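Local coordinates for putative uncharacterized protein (Pyrococcus furiosus, PDB 3V68) that is of unknown function but belongs to the DUF2666 family and probably binds double-stranded DNA, at residues 28-33 / 218-223; 68-73 / 233-238; 84-89 / 96-101; 135-140 / 161-166. All coordinates share one frame; numbering follows the deposited sequence.

Interaction 1: 28-33 / 218-223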
# COMPACT_ATOMS: atom_id res chain seq x y z
N ASN A 28 -2.58 -17.25 10.86
CA ASN A 28 -1.54 -16.44 11.48
C ASN A 28 -0.63 -15.78 10.45
O ASN A 28 -0.20 -14.64 10.64
CB ASN A 28 -0.71 -17.28 12.45
CG ASN A 28 -1.48 -17.67 13.70
OD1 ASN A 28 -2.53 -17.10 14.01
ND2 ASN A 28 -0.97 -18.66 14.42
N ILE A 29 -0.35 -16.49 9.36
CA ILE A 29 0.49 -15.94 8.30
C ILE A 29 -0.23 -14.78 7.61
O ILE A 29 0.36 -13.72 7.40
CB ILE A 29 0.94 -17.02 7.28
CG1 ILE A 29 1.84 -18.04 7.99
CG2 ILE A 29 1.68 -16.36 6.10
CD1 ILE A 29 2.11 -19.30 7.18
N ALA A 30 -1.50 -14.98 7.28
CA ALA A 30 -2.29 -13.93 6.64
C ALA A 30 -2.44 -12.70 7.53
O ALA A 30 -2.37 -11.57 7.05
CB ALA A 30 -3.65 -14.45 6.20
N MET A 31 -2.63 -12.92 8.83
CA MET A 31 -2.75 -11.81 9.78
C MET A 31 -1.43 -11.05 9.95
O MET A 31 -1.43 -9.83 10.07
CB MET A 31 -3.29 -12.30 11.12
CG MET A 31 -4.77 -12.68 11.07
SD MET A 31 -5.81 -11.33 10.48
CE MET A 31 -5.66 -10.18 11.85
N PHE A 32 -0.32 -11.79 9.95
CA PHE A 32 1.01 -11.18 9.99
C PHE A 32 1.25 -10.30 8.76
O PHE A 32 1.65 -9.14 8.89
CB PHE A 32 2.10 -12.26 10.08
CG PHE A 32 3.50 -11.74 9.84
CD1 PHE A 32 4.21 -11.12 10.86
CD2 PHE A 32 4.10 -11.87 8.59
CE1 PHE A 32 5.50 -10.64 10.64
CE2 PHE A 32 5.39 -11.39 8.36
CZ PHE A 32 6.09 -10.78 9.39
N LEU A 33 0.97 -10.85 7.58
CA LEU A 33 1.18 -10.10 6.34
C LEU A 33 0.26 -8.88 6.24
O LEU A 33 0.65 -7.84 5.72
CB LEU A 33 1.01 -11.00 5.12
CG LEU A 33 2.03 -12.11 4.92
CD1 LEU A 33 1.57 -13.02 3.79
CD2 LEU A 33 3.43 -11.55 4.65
N ASN A 218 -15.37 -12.95 2.33
CA ASN A 218 -14.86 -12.78 3.69
C ASN A 218 -13.95 -11.56 3.83
O ASN A 218 -13.74 -10.81 2.87
CB ASN A 218 -14.17 -14.05 4.18
CG ASN A 218 -12.91 -14.40 3.39
OD1 ASN A 218 -12.19 -13.53 2.88
ND2 ASN A 218 -12.63 -15.69 3.31
N GLU A 219 -13.40 -11.40 5.03
CA GLU A 219 -12.62 -10.21 5.37
C GLU A 219 -11.43 -9.97 4.44
O GLU A 219 -11.07 -8.83 4.19
CB GLU A 219 -12.17 -10.23 6.84
CG GLU A 219 -11.21 -11.34 7.22
CD GLU A 219 -10.97 -11.44 8.72
OE1 GLU A 219 -10.91 -10.39 9.41
OE2 GLU A 219 -10.83 -12.58 9.22
N PHE A 220 -10.81 -11.04 3.93
CA PHE A 220 -9.67 -10.88 3.03
C PHE A 220 -10.10 -10.62 1.60
O PHE A 220 -9.57 -9.72 0.94
CB PHE A 220 -8.73 -12.07 3.13
CG PHE A 220 -8.11 -12.21 4.49
CD1 PHE A 220 -7.08 -11.35 4.88
CD2 PHE A 220 -8.57 -13.16 5.39
CE1 PHE A 220 -6.52 -11.45 6.15
CE2 PHE A 220 -8.01 -13.27 6.66
CZ PHE A 220 -6.98 -12.41 7.04
N GLU A 221 -11.09 -11.38 1.14
CA GLU A 221 -11.61 -11.24 -0.22
C GLU A 221 -12.12 -9.82 -0.54
O GLU A 221 -11.94 -9.35 -1.66
CB GLU A 221 -12.73 -12.26 -0.47
CG GLU A 221 -12.24 -13.70 -0.50
CD GLU A 221 -13.38 -14.71 -0.41
OE1 GLU A 221 -14.40 -14.41 0.24
OE2 GLU A 221 -13.26 -15.80 -0.99
N VAL A 222 -12.72 -9.16 0.45
CA VAL A 222 -13.24 -7.80 0.24
C VAL A 222 -12.15 -6.75 0.00
O VAL A 222 -12.39 -5.78 -0.71
CB VAL A 222 -14.23 -7.33 1.34
CG1 VAL A 222 -15.44 -8.27 1.41
CG2 VAL A 222 -13.53 -7.21 2.70
N ARG A 223 -10.97 -6.95 0.59
CA ARG A 223 -9.83 -6.05 0.34
C ARG A 223 -9.40 -6.09 -1.13
O ARG A 223 -8.99 -5.07 -1.68
CB ARG A 223 -8.62 -6.39 1.22
CG ARG A 223 -8.57 -5.65 2.55
CD ARG A 223 -9.60 -6.21 3.52
NE ARG A 223 -9.71 -5.38 4.71
CZ ARG A 223 -10.58 -5.57 5.69
NH1 ARG A 223 -11.44 -6.59 5.64
NH2 ARG A 223 -10.60 -4.74 6.72
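F220 reaches out from the first turn of helix 219-231 and sets the far end of its ring against A30 and M31 on the flank of helix 26-43. With the CA atoms of A30 and F220 8.8 Å apart, the ring bridges most of the gap between the two backbones. A30 contributes a purely apolar contact: its methyl carbon CB approaches the ring obliquely and sits 4.0 Å from F220 CZ, with F220 CE1 next nearest.

The sulfur contact comes from M31. In the conformer described here, one of two in the model, SD lies 3.8 Å from F220 CZ and close to the ring plane, 77° off the normal through the centroid, so this is an edge-on Met-aromatic contact. The bend of the M31 chain at chi2 (-57°) carries SD to that edge.

Hydrogen bonds do not cross between the helices, but they organise the turn that holds F220. N218 OD1 accepts from E221 N at 3.0 Å in an almost straight bond (176°), and a weak bond from F220 N joins it. In return, N218 N donates to E221 OE1 at 2.7 Å. One turn on, R223 NH1 donates to E219 O at 2.7 Å, while R223 NE is held by E117 O. F220 also touches I178 of helix 160-181, so its side chain packs against two helices besides its own. A capping box thus opens helix 219-231, and the phenylalanine just inside it packs this helix against one from the other DUF2666 region.

Interaction 2: 68-73 / 233-238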
# COMPACT_ATOMS: atom_id res chain seq x y z
N GLU A 68 -18.58 10.72 -4.44
CA GLU A 68 -18.07 12.06 -4.70
C GLU A 68 -16.55 12.13 -4.50
O GLU A 68 -15.86 12.81 -5.27
CB GLU A 68 -18.77 13.09 -3.81
CG GLU A 68 -20.22 13.32 -4.21
CD GLU A 68 -20.92 14.35 -3.35
OE1 GLU A 68 -20.95 14.18 -2.11
OE2 GLU A 68 -21.46 15.31 -3.92
N LYS A 69 -16.06 11.43 -3.49
CA LYS A 69 -14.62 11.37 -3.23
C LYS A 69 -13.88 10.69 -4.38
O LYS A 69 -12.82 11.15 -4.80
CB LYS A 69 -14.33 10.66 -1.90
CG LYS A 69 -14.74 11.47 -0.68
CD LYS A 69 -14.41 10.72 0.60
CE LYS A 69 -14.66 11.59 1.82
NZ LYS A 69 -14.44 10.82 3.07
N LEU A 70 -14.45 9.59 -4.88
CA LEU A 70 -13.87 8.89 -6.02
C LEU A 70 -13.80 9.77 -7.27
O LEU A 70 -12.78 9.81 -7.95
CB LEU A 70 -14.63 7.58 -6.31
CG LEU A 70 -14.55 6.50 -5.23
CD1 LEU A 70 -15.44 5.32 -5.59
CD2 LEU A 70 -13.12 6.04 -5.01
N LYS A 71 -14.89 10.49 -7.56
CA LYS A 71 -14.90 11.44 -8.66
C LYS A 71 -13.82 12.52 -8.48
O LYS A 71 -13.15 12.90 -9.43
CB LYS A 71 -16.29 12.06 -8.82
CG LYS A 71 -16.44 13.01 -10.02
CD LYS A 71 -16.68 12.26 -11.33
CE LYS A 71 -16.90 13.20 -12.51
NZ LYS A 71 -18.09 14.09 -12.34
N ALA A 72 -13.65 12.99 -7.25
CA ALA A 72 -12.63 14.00 -6.96
C ALA A 72 -11.23 13.44 -7.18
O ALA A 72 -10.38 14.10 -7.77
CB ALA A 72 -12.78 14.52 -5.54
N LEU A 73 -10.99 12.21 -6.73
CA LEU A 73 -9.66 11.61 -6.83
C LEU A 73 -9.17 11.39 -8.27
O LEU A 73 -7.96 11.40 -8.52
CB LEU A 73 -9.59 10.30 -6.04
CG LEU A 73 -9.52 10.43 -4.51
CD1 LEU A 73 -9.86 9.10 -3.85
CD2 LEU A 73 -8.15 10.92 -4.04
N LEU A 233 -11.15 2.66 -12.01
CA LEU A 233 -11.09 4.12 -12.04
C LEU A 233 -9.67 4.64 -12.21
O LEU A 233 -9.44 5.85 -12.26
CB LEU A 233 -11.69 4.70 -10.75
CG LEU A 233 -13.21 4.79 -10.58
CD1 LEU A 233 -13.84 3.42 -10.38
CD2 LEU A 233 -13.53 5.70 -9.40
N GLY A 234 -8.71 3.72 -12.30
CA GLY A 234 -7.29 4.07 -12.40
C GLY A 234 -6.71 4.49 -11.06
O GLY A 234 -5.70 5.19 -11.00
N LEU A 235 -7.36 4.06 -9.98
CA LEU A 235 -6.92 4.41 -8.63
C LEU A 235 -6.18 3.25 -7.98
O LEU A 235 -6.51 2.09 -8.20
CB LEU A 235 -8.11 4.83 -7.77
CG LEU A 235 -8.83 6.13 -8.15
CD1 LEU A 235 -10.10 6.30 -7.34
CD2 LEU A 235 -7.93 7.36 -8.02
N LYS A 236 -5.19 3.59 -7.16
CA LYS A 236 -4.40 2.60 -6.43
C LYS A 236 -4.33 2.98 -4.97
O LYS A 236 -4.32 4.17 -4.64
CB LYS A 236 -2.97 2.53 -6.98
CG LYS A 236 -2.86 2.00 -8.40
CD LYS A 236 -1.43 2.13 -8.88
CE LYS A 236 -1.21 1.40 -10.19
NZ LYS A 236 0.22 1.42 -10.59
N VAL A 237 -4.25 1.98 -4.09
CA VAL A 237 -4.07 2.22 -2.66
C VAL A 237 -2.77 1.61 -2.14
O VAL A 237 -2.42 1.77 -0.96
CB VAL A 237 -5.27 1.73 -1.81
CG1 VAL A 237 -6.50 2.60 -2.05
CG2 VAL A 237 -5.57 0.24 -2.06
N ASP A 238 -2.05 0.92 -3.02
CA ASP A 238 -0.72 0.39 -2.73
C ASP A 238 0.29 1.16 -3.59
O ASP A 238 0.16 1.19 -4.81
CB ASP A 238 -0.66 -1.13 -3.00
CG ASP A 238 -1.69 -1.92 -2.20
OD1 ASP A 238 -1.81 -1.67 -0.97
OD2 ASP A 238 -2.38 -2.80 -2.78
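L70, in the short helix 66-73, packs against L233 and L235, the neighbours of G234, whose Schellman motif ends the helix of residues 219-231. At the base of its side chain, L70 CB touches L233 CD2 at 3.8 Å. From there CG stands beside the backbone N, anti to the carbonyl carbon (chi1 -66°), and the chain forks. The CD2 branch meets L235 CD1, again at 3.8 Å, with the two leucines inclined to each other. L70 therefore uses its root for one leucine and a tip for the next. Other apolar residues also touch it: L230 of the preceding helix, I205 and V209 of helix 202-213, and L110 of helix 91-110.

L233 and L235 both face the short helix, with G234 between them at the turn. The glycine takes a positive phi (77°), a value that suits this residue, and turns the chain out of the helix into the loop. Further along the loop, D238 forms salt bridges with R107 and R227, tying it to two helices on its way toward helix 241-248. No hydrogen bond passes between 68-73 and 233-238; the contact is wholly one of buried leucines. The second branch of L235 completes it one turn beyond L70: CD2 lies 3.9 Å from L73 CB and 4.1 Å from the backbone oxygen L73 O.

Interaction 3: 84-89 / 96-101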
# COMPACT_ATOMS: atom_id res chain seq x y z
N ARG A 84 1.49 19.95 -8.32
CA ARG A 84 2.09 21.12 -7.68
C ARG A 84 2.86 20.80 -6.40
O ARG A 84 3.66 21.61 -5.93
CB ARG A 84 1.02 22.18 -7.42
CG ARG A 84 0.66 22.90 -8.68
CD ARG A 84 -0.50 23.84 -8.54
NE ARG A 84 -0.59 24.65 -9.75
CZ ARG A 84 -1.66 25.33 -10.14
NH1 ARG A 84 -2.78 25.29 -9.42
NH2 ARG A 84 -1.61 26.03 -11.26
N LEU A 85 2.63 19.62 -5.85
CA LEU A 85 3.28 19.19 -4.63
C LEU A 85 4.49 18.29 -4.89
O LEU A 85 5.14 17.83 -3.95
CB LEU A 85 2.26 18.51 -3.71
CG LEU A 85 1.10 19.39 -3.23
CD1 LEU A 85 -0.07 18.54 -2.79
CD2 LEU A 85 1.54 20.33 -2.10
N VAL A 86 4.78 18.04 -6.16
CA VAL A 86 5.90 17.19 -6.56
C VAL A 86 7.09 18.05 -6.98
O VAL A 86 7.00 18.83 -7.94
CB VAL A 86 5.50 16.20 -7.68
CG1 VAL A 86 6.72 15.46 -8.21
CG2 VAL A 86 4.46 15.21 -7.18
N MET A 87 8.20 17.88 -6.27
CA MET A 87 9.42 18.65 -6.53
C MET A 87 10.27 17.97 -7.59
O MET A 87 11.31 17.37 -7.30
CB MET A 87 10.22 18.86 -5.24
CG MET A 87 9.54 19.76 -4.21
SD MET A 87 8.38 18.90 -3.12
CE MET A 87 9.49 18.21 -1.90
N GLU A 88 9.82 18.06 -8.84
CA GLU A 88 10.53 17.47 -9.97
C GLU A 88 10.21 18.25 -11.23
O GLU A 88 9.06 18.61 -11.48
CB GLU A 88 10.13 15.99 -10.13
CG GLU A 88 10.84 15.25 -11.27
CD GLU A 88 12.36 15.34 -11.18
OE1 GLU A 88 12.93 14.94 -10.14
OE2 GLU A 88 12.99 15.81 -12.15
N ASP A 89 11.26 18.51 -12.02
CA ASP A 89 11.14 19.28 -13.26
C ASP A 89 11.04 18.37 -14.48
O ASP A 89 10.38 18.72 -15.46
CB ASP A 89 12.33 20.23 -13.42
CG ASP A 89 12.53 21.12 -12.21
OD1 ASP A 89 13.70 21.41 -11.88
OD2 ASP A 89 11.53 21.54 -11.59
N LEU A 96 6.00 9.74 -12.71
CA LEU A 96 6.21 8.61 -11.80
C LEU A 96 5.89 8.98 -10.35
O LEU A 96 5.23 8.21 -9.64
CB LEU A 96 7.65 8.10 -11.90
CG LEU A 96 8.09 7.46 -13.23
CD1 LEU A 96 9.58 7.22 -13.19
CD2 LEU A 96 7.33 6.17 -13.50
N LEU A 97 6.35 10.16 -9.94
CA LEU A 97 6.15 10.62 -8.56
C LEU A 97 4.71 11.06 -8.28
O LEU A 97 4.20 10.84 -7.18
CB LEU A 97 7.14 11.74 -8.21
CG LEU A 97 8.61 11.33 -8.15
CD1 LEU A 97 9.51 12.57 -8.15
CD2 LEU A 97 8.91 10.45 -6.94
N VAL A 98 4.06 11.66 -9.28
CA VAL A 98 2.64 12.01 -9.18
C VAL A 98 1.78 10.77 -8.91
O VAL A 98 0.88 10.81 -8.07
CB VAL A 98 2.13 12.80 -10.42
CG1 VAL A 98 0.61 12.86 -10.46
CG2 VAL A 98 2.70 14.22 -10.41
N GLU A 99 2.07 9.67 -9.60
CA GLU A 99 1.32 8.44 -9.37
C GLU A 99 1.52 7.89 -7.95
O GLU A 99 0.57 7.41 -7.32
CB GLU A 99 1.69 7.38 -10.41
CG GLU A 99 0.72 6.19 -10.42
CD GLU A 99 1.07 5.12 -11.43
OE1 GLU A 99 2.16 5.17 -12.03
OE2 GLU A 99 0.23 4.22 -11.62
N VAL A 100 2.75 7.99 -7.44
CA VAL A 100 3.06 7.62 -6.06
C VAL A 100 2.27 8.48 -5.07
O VAL A 100 1.62 7.95 -4.16
CB VAL A 100 4.58 7.71 -5.78
CG1 VAL A 100 4.89 7.58 -4.27
CG2 VAL A 100 5.30 6.63 -6.56
N ALA A 101 2.32 9.80 -5.25
CA ALA A 101 1.59 10.75 -4.40
C ALA A 101 0.10 10.48 -4.43
O ALA A 101 -0.57 10.50 -3.40
CB ALA A 101 1.89 12.19 -4.82
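V86 forks over helix 91-110, one methyl on L97 and the other on V98, from a loop that bends through an inverse gamma turn centred on M87. CG1 is the branch set opposite the backbone N (chi1 172°); it lies 3.7 Å from L97 CB and 4.0 Å from L97 CD1. CG2, placed beside the backbone N, touches V98 CG2 at 3.8 Å, the two valine side chains meeting at about a right angle. On the far side of M87, E88 adds its CB, 4.0 Å from L97 CD1, so that this leucine methyl is touched by both residues flanking M87. With an alanine here in place of V86, both branches are gone, and L97 CB and V98 CG2 would probably lose their partners from the loop, opening a gap between loop and helix.

The next shell fixes these residues. The turn carries a weak bond from E88 N to V86 O, and backbone hydrogen bonds join L85 to D53 and M87 to K51, anchoring the loop to an earlier part of the chain. On the helix side, L97 is backed by Y247 of helix 241-248, and V98 by I82 of helix 76-83, the helix that leads into this loop. E88 carries its CG away from the backbone N (chi1 -178°) and then bends, and its two carboxylate oxygens have separate partners: OE1 forms a salt bridge with K51 NZ, which also bonds M87 O, while OE2 accepts from D90 N and, weakly at 3.2 Å, from D89 N.

Interaction 4: 135-140 / 161-166; sequences DHINFT and LDIARL
I137 buries the most surface in this contact, and it divides its side chain between L166 and I163, three residues apart on helix 160-181. Its stem goes to L166: CB of I137 is 3.8 Å from L166 CD2, and I137 CG2 is 4.1 Å from the same methyl, the two side chains running past each other in opposite directions. With CG anti to the backbone N (chi1 -170°), L166 brings its CD2 branch up to the stem of I137. The CG1 branch of I137 turns to the other residue and lies 4.1 Å from I163 CG2, crossing that side chain at about a right angle.

This is helix-on-sheet packing: helix 160-181 lies against one face of the four-stranded antiparallel sheet, in which 136-143 is an inner strand. M152, from the adjacent strand 146-153, touches both I163 and L166 and widens the apolar patch.

H136 and N138, on either side of I137, point away from the helix. There N138 OD1 accepts a bond from T140 OG1 at 2.7 Å, in the carbonyl plane, while N138 ND2 goes to E7 on strand 5-12. On the helix itself, R165 grips one oxygen of D162 side-on: NE is 3.0 Å and NH2 3.3 Å from D162 OD1, which sits at the edge of the guanidinium, in its plane.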
# COMPACT_ATOMS: atom_id res chain seq x y z
N ASP A 135 20.14 0.99 12.69
CA ASP A 135 18.88 1.33 12.05
C ASP A 135 18.71 0.49 10.79
O ASP A 135 19.68 0.25 10.06
CB ASP A 135 18.84 2.83 11.70
CG ASP A 135 18.52 3.71 12.90
OD1 ASP A 135 18.33 3.19 14.02
OD2 ASP A 135 18.45 4.94 12.71
N HIS A 136 17.49 0.03 10.53
CA HIS A 136 17.24 -0.91 9.44
C HIS A 136 15.75 -1.10 9.17
O HIS A 136 14.90 -0.74 9.99
CB HIS A 136 17.83 -2.28 9.78
CG HIS A 136 17.11 -2.98 10.89
ND1 HIS A 136 17.35 -2.72 12.22
CD2 HIS A 136 16.11 -3.90 10.86
CE1 HIS A 136 16.56 -3.47 12.96
NE2 HIS A 136 15.79 -4.18 12.16
N ILE A 137 15.47 -1.68 8.01
CA ILE A 137 14.18 -2.30 7.71
C ILE A 137 14.48 -3.76 7.40
O ILE A 137 15.42 -4.05 6.67
CB ILE A 137 13.50 -1.65 6.47
CG1 ILE A 137 13.47 -0.12 6.57
CG2 ILE A 137 12.11 -2.26 6.24
CD1 ILE A 137 12.62 0.45 7.69
N ASN A 138 13.68 -4.67 7.95
CA ASN A 138 13.90 -6.10 7.73
C ASN A 138 12.60 -6.89 7.57
O ASN A 138 11.85 -7.07 8.54
CB ASN A 138 14.77 -6.69 8.85
CG ASN A 138 14.74 -8.21 8.89
OD1 ASN A 138 14.78 -8.87 7.86
ND2 ASN A 138 14.64 -8.76 10.10
N PHE A 139 12.33 -7.35 6.35
CA PHE A 139 11.28 -8.33 6.09
C PHE A 139 11.94 -9.61 5.59
O PHE A 139 12.55 -9.62 4.52
CB PHE A 139 10.27 -7.83 5.06
CG PHE A 139 9.15 -8.81 4.77
CD1 PHE A 139 7.98 -8.77 5.51
CD2 PHE A 139 9.27 -9.77 3.77
CE1 PHE A 139 6.94 -9.66 5.27
CE2 PHE A 139 8.24 -10.68 3.51
CZ PHE A 139 7.07 -10.62 4.27
N THR A 140 11.82 -10.68 6.37
CA THR A 140 12.42 -11.95 6.01
C THR A 140 11.36 -13.04 6.09
O THR A 140 10.71 -13.20 7.13
CB THR A 140 13.63 -12.29 6.91
OG1 THR A 140 14.65 -11.30 6.73
CG2 THR A 140 14.21 -13.65 6.58
N LEU A 161 13.91 8.28 0.07
CA LEU A 161 13.11 7.71 -1.01
C LEU A 161 13.41 6.23 -1.24
O LEU A 161 12.56 5.49 -1.72
CB LEU A 161 13.30 8.50 -2.31
CG LEU A 161 12.13 8.43 -3.30
CD1 LEU A 161 10.99 9.31 -2.84
CD2 LEU A 161 12.57 8.82 -4.69
N ASP A 162 14.63 5.80 -0.89
CA ASP A 162 14.99 4.40 -1.04
C ASP A 162 14.34 3.54 0.04
O ASP A 162 13.96 2.40 -0.22
CB ASP A 162 16.50 4.19 -1.05
CG ASP A 162 16.88 2.82 -1.57
OD1 ASP A 162 16.19 2.34 -2.49
OD2 ASP A 162 17.84 2.23 -1.04
N ILE A 163 14.22 4.10 1.23
CA ILE A 163 13.47 3.46 2.31
C ILE A 163 12.00 3.35 1.90
O ILE A 163 11.38 2.30 2.06
CB ILE A 163 13.63 4.21 3.65
CG1 ILE A 163 15.11 4.31 4.03
CG2 ILE A 163 12.84 3.51 4.76
CD1 ILE A 163 15.40 5.27 5.16
N ALA A 164 11.47 4.43 1.33
CA ALA A 164 10.11 4.42 0.78
C ALA A 164 9.93 3.29 -0.24
O ALA A 164 8.91 2.59 -0.22
CB ALA A 164 9.77 5.75 0.14
N ARG A 165 10.91 3.12 -1.12
CA ARG A 165 10.87 2.08 -2.15
C ARG A 165 10.80 0.69 -1.53
O ARG A 165 9.99 -0.14 -1.95
CB ARG A 165 12.07 2.17 -3.09
CG ARG A 165 11.94 1.28 -4.32
CD ARG A 165 13.29 1.00 -4.99
NE ARG A 165 14.32 0.60 -4.04
CZ ARG A 165 14.44 -0.62 -3.50
NH1 ARG A 165 13.60 -1.59 -3.80
NH2 ARG A 165 15.43 -0.85 -2.64
N LEU A 166 11.67 0.44 -0.55
CA LEU A 166 11.73 -0.86 0.12
C LEU A 166 10.43 -1.15 0.85
O LEU A 166 9.90 -2.26 0.78
CB LEU A 166 12.92 -0.94 1.08
CG LEU A 166 13.18 -2.35 1.65
CD1 LEU A 166 13.60 -3.32 0.54
CD2 LEU A 166 14.22 -2.30 2.76

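In the fold
From the N terminus, residues 28-33 on helix 26-43 open interaction 1, which closes at 218-223 at the start of helix 219-231. Residues 68-73 then open interaction 2, closed by 233-238 beyond that helix, so these two long loops cross. Both enclose the local turn of interaction 3 and, later and in series with it, the strand-to-helix closure of interaction 4. Interactions 1 and 2 each join the first DUF2666 region to the second. Neighbouring contacts also meet: F139 packs on F32 and L33, linking the sheet of interaction 4 to helix 26-43, and a salt bridge from K236 to E99 links interactions 2 and 3.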